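Local atomic coordinates of protein CsuE (Acinetobacter baumannii, PDB entry 6FJY), a protein that forms the tip adhesin subunit of archaic chaperone-usher Csu pili, and so probably mediates the surface attachment that leads to biofilm formation. Residues D[57-62]-D[68-73]; D[27-32]-D[125-130]. All coordinates share one frame; numbering follows the deposited sequence.

From the N terminus the chain first lays down strand 24-31, whose end supplies one half of interaction 2 (27-32 with 125-130). It then runs through strand 47-54 into the hairpin of strands 58-61 and 67-73, and interaction 1 (57-62 with 68-73) closes that hairpin over a five-residue turn. Only after passing strand 103-110 does it reach residues 125-130, closing the 92-residue loop of interaction 2, inside which interaction 1 is nested. The centres lie about 13 Å apart, and the two contacts touch where Ile72 CG2 packs 3.8 Å from Phe29 CZ. Interaction 1 joins neighbouring strands edge to edge; interaction 2 reaches across the interior, between strands that the hairpin and strand 103-110 connect laterally.

Interaction 1: residues D[57-62]-D[68-73]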
loop_
_atom_site.group_PDB
_atom_site.type_symbol
_atom_site.label_atom_id
_atom_site.label_comp_id
_atom_site.label_asym_id
_atom_site.label_seq_id
_atom_site.Cartn_x
_atom_site.Cartn_y
_atom_site.Cartn_z
ATOM N N ASN D 57 2.037 -12.917 20.553
ATOM C CA ASN D 57 1.370 -11.663 20.240
ATOM C C ASN D 57 2.347 -10.599 19.766
ATOM O O ASN D 57 1.924 -9.483 19.454
ATOM C CB ASN D 57 0.592 -11.156 21.459
ATOM C CG ASN D 57 -0.526 -12.101 21.880
ATOM O OD1 ASN D 57 -1.556 -12.208 21.212
ATOM N ND2 ASN D 57 -0.332 -12.781 23.002
ATOM N N SER D 58 3.635 -10.925 19.683
ATOM C CA SER D 58 4.680 -9.980 19.314
ATOM C C SER D 58 5.196 -10.308 17.917
ATOM O O SER D 58 5.599 -11.446 17.652
ATOM C CB SER D 58 5.824 -10.009 20.330
ATOM O OG SER D 58 6.900 -9.190 19.908
ATOM N N PHE D 59 5.181 -9.308 17.038
ATOM C CA PHE D 59 5.712 -9.405 15.685
ATOM C C PHE D 59 6.880 -8.440 15.549
ATOM O O PHE D 59 6.792 -7.289 15.984
ATOM C CB PHE D 59 4.645 -9.063 14.635
ATOM C CG PHE D 59 3.500 -10.036 14.575
ATOM C CD1 PHE D 59 2.691 -10.255 15.678
ATOM C CD2 PHE D 59 3.213 -10.705 13.400
ATOM C CE1 PHE D 59 1.639 -11.143 15.616
ATOM C CE2 PHE D 59 2.159 -11.591 13.331
ATOM C CZ PHE D 59 1.371 -11.808 14.439
ATOM N N THR D 60 7.962 -8.894 14.923
ATOM C CA THR D 60 9.203 -8.132 14.878
ATOM C C THR D 60 9.586 -7.749 13.458
ATOM O O THR D 60 9.474 -8.558 12.529
ATOM C CB THR D 60 10.352 -8.922 15.486
ATOM O OG1 THR D 60 10.254 -10.287 15.070
ATOM C CG2 THR D 60 10.305 -8.845 16.990
ATOM N N ASN D 61 10.064 -6.515 13.311
ATOM C CA ASN D 61 10.746 -6.081 12.099
ATOM C C ASN D 61 12.192 -6.552 12.176
ATOM O O ASN D 61 12.914 -6.195 13.114
ATOM C CB ASN D 61 10.676 -4.563 11.963
ATOM C CG ASN D 61 11.032 -4.076 10.569
ATOM O OD1 ASN D 61 11.666 -4.786 9.790
ATOM N ND2 ASN D 61 10.623 -2.847 10.252
ATOM N N ALA D 62 12.617 -7.352 11.200
ATOM C CA ALA D 62 13.950 -7.942 11.283
ATOM C C ALA D 62 15.065 -6.910 11.177
ATOM O O ALA D 62 16.219 -7.240 11.472
ATOM C CB ALA D 62 14.129 -9.006 10.197
ATOM N N LEU D 68 5.544 -4.906 16.745
ATOM C CA LEU D 68 4.113 -4.696 16.874
ATOM C C LEU D 68 3.539 -5.704 17.859
ATOM O O LEU D 68 4.091 -6.791 18.059
ATOM C CB LEU D 68 3.409 -4.840 15.524
ATOM C CG LEU D 68 3.506 -3.703 14.517
ATOM C CD1 LEU D 68 2.967 -4.183 13.192
ATOM C CD2 LEU D 68 2.723 -2.492 15.013
ATOM N N ASN D 69 2.409 -5.344 18.456
ATOM C CA ASN D 69 1.708 -6.218 19.385
ATOM C C ASN D 69 0.317 -6.486 18.836
ATOM O O ASN D 69 -0.452 -5.553 18.596
ATOM C CB ASN D 69 1.654 -5.601 20.781
ATOM C CG ASN D 69 3.023 -5.540 21.430
ATOM O OD1 ASN D 69 3.465 -4.483 21.881
ATOM N ND2 ASN D 69 3.714 -6.680 21.459
ATOM N N ALA D 70 0.008 -7.752 18.624
ATOM C CA ALA D 70 -1.264 -8.171 18.073
ATOM C C ALA D 70 -2.052 -8.942 19.121
ATOM O O ALA D 70 -1.598 -9.173 20.246
ATOM C CB ALA D 70 -1.058 -9.017 16.815
ATOM N N ILE D 71 -3.258 -9.333 18.736
ATOM C CA ILE D 71 -4.141 -10.123 19.579
ATOM C C ILE D 71 -4.771 -11.163 18.676
ATOM O O ILE D 71 -5.417 -10.809 17.681
ATOM C CB ILE D 71 -5.234 -9.273 20.251
ATOM C CG1 ILE D 71 -4.619 -8.205 21.153
ATOM C CG2 ILE D 71 -6.193 -10.152 21.023
ATOM C CD1 ILE D 71 -5.636 -7.258 21.722
ATOM N N ILE D 72 -4.574 -12.437 18.996
ATOM C CA ILE D 72 -5.121 -13.505 18.171
ATOM C C ILE D 72 -6.440 -13.963 18.773
ATOM O O ILE D 72 -6.537 -14.191 19.983
ATOM C CB ILE D 72 -4.132 -14.670 18.037
ATOM C CG1 ILE D 72 -2.733 -14.139 17.735
ATOM C CG2 ILE D 72 -4.566 -15.573 16.911
ATOM C CD1 ILE D 72 -2.697 -13.207 16.551
ATOM N N LEU D 73 -7.460 -14.080 17.925
ATOM C CA LEU D 73 -8.790 -14.477 18.353
ATOM C C LEU D 73 -9.279 -15.639 17.503
ATOM O O LEU D 73 -8.956 -15.740 16.318
ATOM C CB LEU D 73 -9.786 -13.306 18.259
ATOM C CG LEU D 73 -9.526 -12.022 19.059
ATOM C CD1 LEU D 73 -8.796 -10.988 18.225
ATOM C CD2 LEU D 73 -10.842 -11.459 19.579
#
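Strands 58-61 and 67-73 meet as the arms of an antiparallel beta hairpin. Phe59 and Leu68 form a hydrogen-bonded pair, in which Phe59 N gives its hydrogen to Leu68 O at 2.9 Å. Leu68 N returns one to Phe59 O at 2.8 Å, a more bent bond with 136° at the hydrogen. Ser58 and Asn69 make the adjoining non-hydrogen-bonded pair, their CA atoms 4.8 Å apart. Beyond it Ala70 N donates to Asn57 O at 2.7 Å. Asn57 O also receives a CA-H...O contact from Asn69 CA, at 3.3 Å, and Leu68 O a similar one from Ser58 CA.

Phe59 and Leu68 share the inner face. With CG beside the backbone N and anti to the carbonyl carbon (chi1 -66°), the Phe59 ring is directed along the hairpin, and its CE1 comes 3.6 Å from Ala70 CB, an oblique approach. A methyl group suits this place, because Ala70 also packs on Ile108 and Leu110 of strand 103-110. Leu68 meets Phe59 more loosely, CB to CB at 4.5 Å, and both large apolar side chains reach strand 167-184, touching Ile175. On the other face are Ser58 and Asn69, polar residues fitted to a more exposed surface. Ser58 OG is hydrogen-bonded to Asp124 of the adjoining strand 119-136, and the ND2 end of Asn69 comes over the opposite strand near Asn57 O and Ser58 CA.

Main-chain bonds therefore fix the register, and the paired residues divide by type: Phe59 and Leu68 turn into the core of the Ig-like beta sandwich, Ser58 and Asn69 to the more exposed face.

Interaction 2: residues D[27-32]-D[125-130]; sequences SQFNSG and SPLKVK
Phe29 and Leu127 supply the apolar part of this contact, one methyl group against one ring. Leu127 CD1 stands at the edge of the Phe29 ring, near its plane, 3.5 Å from CE2 and 3.7 Å from CZ. Phe29 CG lies between the backbone N and the carbonyl carbon (chi1 75°), which extends the ring from strand 24-31 toward strand 119-136. Phenylalanine has the length needed here: it spans most of the 11.3 Å between Phe29 CA and Leu127 CA, and it also packs on Phe106, Ile108 and Leu173. Leucine suits the opposing place because its CD1 branch reaches the ring edge.

In the Ig-like beta sandwich this is a contact across the interior. Strand 24-31 pairs with strand 103-110, from which strands 67-73 and 58-61 lead round to strand 119-136, and no direct hydrogen bond joins the two segments.

The polar part runs through water. One molecule donates to Ser31 O at 2.7 Å and to Leu127 O at 3.0 Å, satisfying two main-chain acceptors beside the apolar contact. Serine is small enough for this buried position, and its OG is hydrogen-bonded to Leu104 O of the neighbouring strand.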
loop_
_atom_site.group_PDB
_atom_site.type_symbol
_atom_site.label_atom_id
_atom_site.label_comp_id
_atom_site.label_asym_id
_atom_site.label_seq_id
_atom_site.Cartn_x
_atom_site.Cartn_y
_atom_site.Cartn_z
ATOM N N SER D 27 -8.741 -9.103 11.233
ATOM C CA SER D 27 -8.076 -9.515 10.001
ATOM C C SER D 27 -8.074 -11.038 9.972
ATOM O O SER D 27 -7.319 -11.683 10.703
ATOM C CB SER D 27 -6.666 -8.946 9.898
ATOM O OG SER D 27 -6.687 -7.607 9.445
ATOM N N GLN D 28 -8.922 -11.600 9.120
ATOM C CA GLN D 28 -9.172 -13.032 9.093
ATOM C C GLN D 28 -8.005 -13.773 8.462
ATOM O O GLN D 28 -7.542 -13.414 7.376
ATOM C CB GLN D 28 -10.456 -13.304 8.324
ATOM C CG GLN D 28 -10.682 -14.728 7.914
ATOM C CD GLN D 28 -12.081 -14.922 7.356
ATOM O OE1 GLN D 28 -12.927 -14.022 7.434
ATOM N NE2 GLN D 28 -12.332 -16.095 6.791
ATOM N N PHE D 29 -7.522 -14.803 9.154
ATOM C CA PHE D 29 -6.479 -15.668 8.627
ATOM C C PHE D 29 -6.819 -17.119 8.940
ATOM O O PHE D 29 -7.634 -17.417 9.817
ATOM C CB PHE D 29 -5.100 -15.304 9.194
ATOM C CG PHE D 29 -4.880 -15.737 10.619
ATOM C CD1 PHE D 29 -5.288 -14.939 11.672
ATOM C CD2 PHE D 29 -4.223 -16.919 10.902
ATOM C CE1 PHE D 29 -5.068 -15.327 12.979
ATOM C CE2 PHE D 29 -4.005 -17.313 12.204
ATOM C CZ PHE D 29 -4.421 -16.515 13.242
ATOM N N ASN D 30 -6.172 -18.025 8.210
ATOM C CA ASN D 30 -6.413 -19.456 8.359
ATOM C C ASN D 30 -5.746 -19.987 9.620
ATOM O O ASN D 30 -4.551 -19.776 9.846
ATOM C CB ASN D 30 -5.917 -20.197 7.126
ATOM C CG ASN D 30 -6.520 -19.642 5.860
ATOM O OD1 ASN D 30 -7.521 -18.919 5.902
ATOM N ND2 ASN D 30 -5.914 -19.965 4.727
ATOM N N SER D 31 -6.536 -20.662 10.450
ATOM C CA SER D 31 -6.068 -21.092 11.760
ATOM C C SER D 31 -5.141 -22.293 11.678
ATOM O O SER D 31 -4.287 -22.475 12.551
ATOM C CB SER D 31 -7.265 -21.438 12.636
ATOM O OG SER D 31 -7.968 -22.534 12.069
ATOM N N GLY D 32 -5.308 -23.120 10.646
ATOM C CA GLY D 32 -4.624 -24.393 10.509
ATOM C C GLY D 32 -5.575 -25.560 10.300
ATOM O O GLY D 32 -5.186 -26.573 9.712
ATOM N N SER D 125 7.019 -16.317 17.349
ATOM C CA SER D 125 6.808 -17.746 17.383
ATOM C C SER D 125 5.673 -18.106 16.439
ATOM O O SER D 125 4.700 -17.354 16.309
ATOM C CB SER D 125 6.470 -18.233 18.794
ATOM O OG SER D 125 6.376 -19.646 18.821
ATOM N N PRO D 126 5.771 -19.242 15.763
ATOM C CA PRO D 126 4.687 -19.670 14.876
ATOM C C PRO D 126 3.457 -20.084 15.668
ATOM O O PRO D 126 3.489 -20.315 16.879
ATOM C CB PRO D 126 5.295 -20.848 14.115
ATOM C CG PRO D 126 6.390 -21.347 15.009
ATOM C CD PRO D 126 6.932 -20.149 15.712
ATOM N N LEU D 127 2.341 -20.154 14.948
ATOM C CA LEU D 127 1.074 -20.604 15.508
ATOM C C LEU D 127 0.990 -22.125 15.389
ATOM O O LEU D 127 0.873 -22.665 14.282
ATOM C CB LEU D 127 -0.082 -19.935 14.782
ATOM C CG LEU D 127 -1.290 -19.447 15.576
ATOM C CD1 LEU D 127 -2.514 -19.387 14.641
ATOM C CD2 LEU D 127 -1.552 -20.299 16.787
ATOM N N LYS D 128 1.044 -22.811 16.528
ATOM C CA LYS D 128 0.921 -24.260 16.597
ATOM C C LYS D 128 -0.302 -24.598 17.430
ATOM O O LYS D 128 -0.383 -24.226 18.607
ATOM C CB LYS D 128 2.177 -24.897 17.201
ATOM C CG LYS D 128 3.407 -24.804 16.310
ATOM C CD LYS D 128 4.603 -25.517 16.928
ATOM C CE LYS D 128 4.355 -27.009 17.080
ATOM N NZ LYS D 128 5.478 -27.696 17.792
ATOM N N VAL D 129 -1.248 -25.301 16.828
ATOM C CA VAL D 129 -2.492 -25.646 17.498
ATOM C C VAL D 129 -2.715 -27.147 17.391
ATOM O O VAL D 129 -2.534 -27.745 16.323
ATOM C CB VAL D 129 -3.695 -24.872 16.912
ATOM C CG1 VAL D 129 -4.968 -25.215 17.664
ATOM C CG2 VAL D 129 -3.446 -23.375 16.975
ATOM N N LYS D 130 -3.102 -27.753 18.506
ATOM C CA LYS D 130 -3.558 -29.129 18.535
ATOM C C LYS D 130 -5.077 -29.114 18.478
ATOM O O LYS D 130 -5.727 -28.488 19.325
ATOM C CB LYS D 130 -3.060 -29.857 19.784
ATOM C CG LYS D 130 -3.272 -31.371 19.744
ATOM C CD LYS D 130 -2.552 -32.061 20.910
ATOM C CE LYS D 130 -1.040 -31.891 20.840
ATOM N NZ LYS D 130 -0.405 -32.855 19.889
HETATM O O HOH W 1 -1.732 -23.365 12.944
#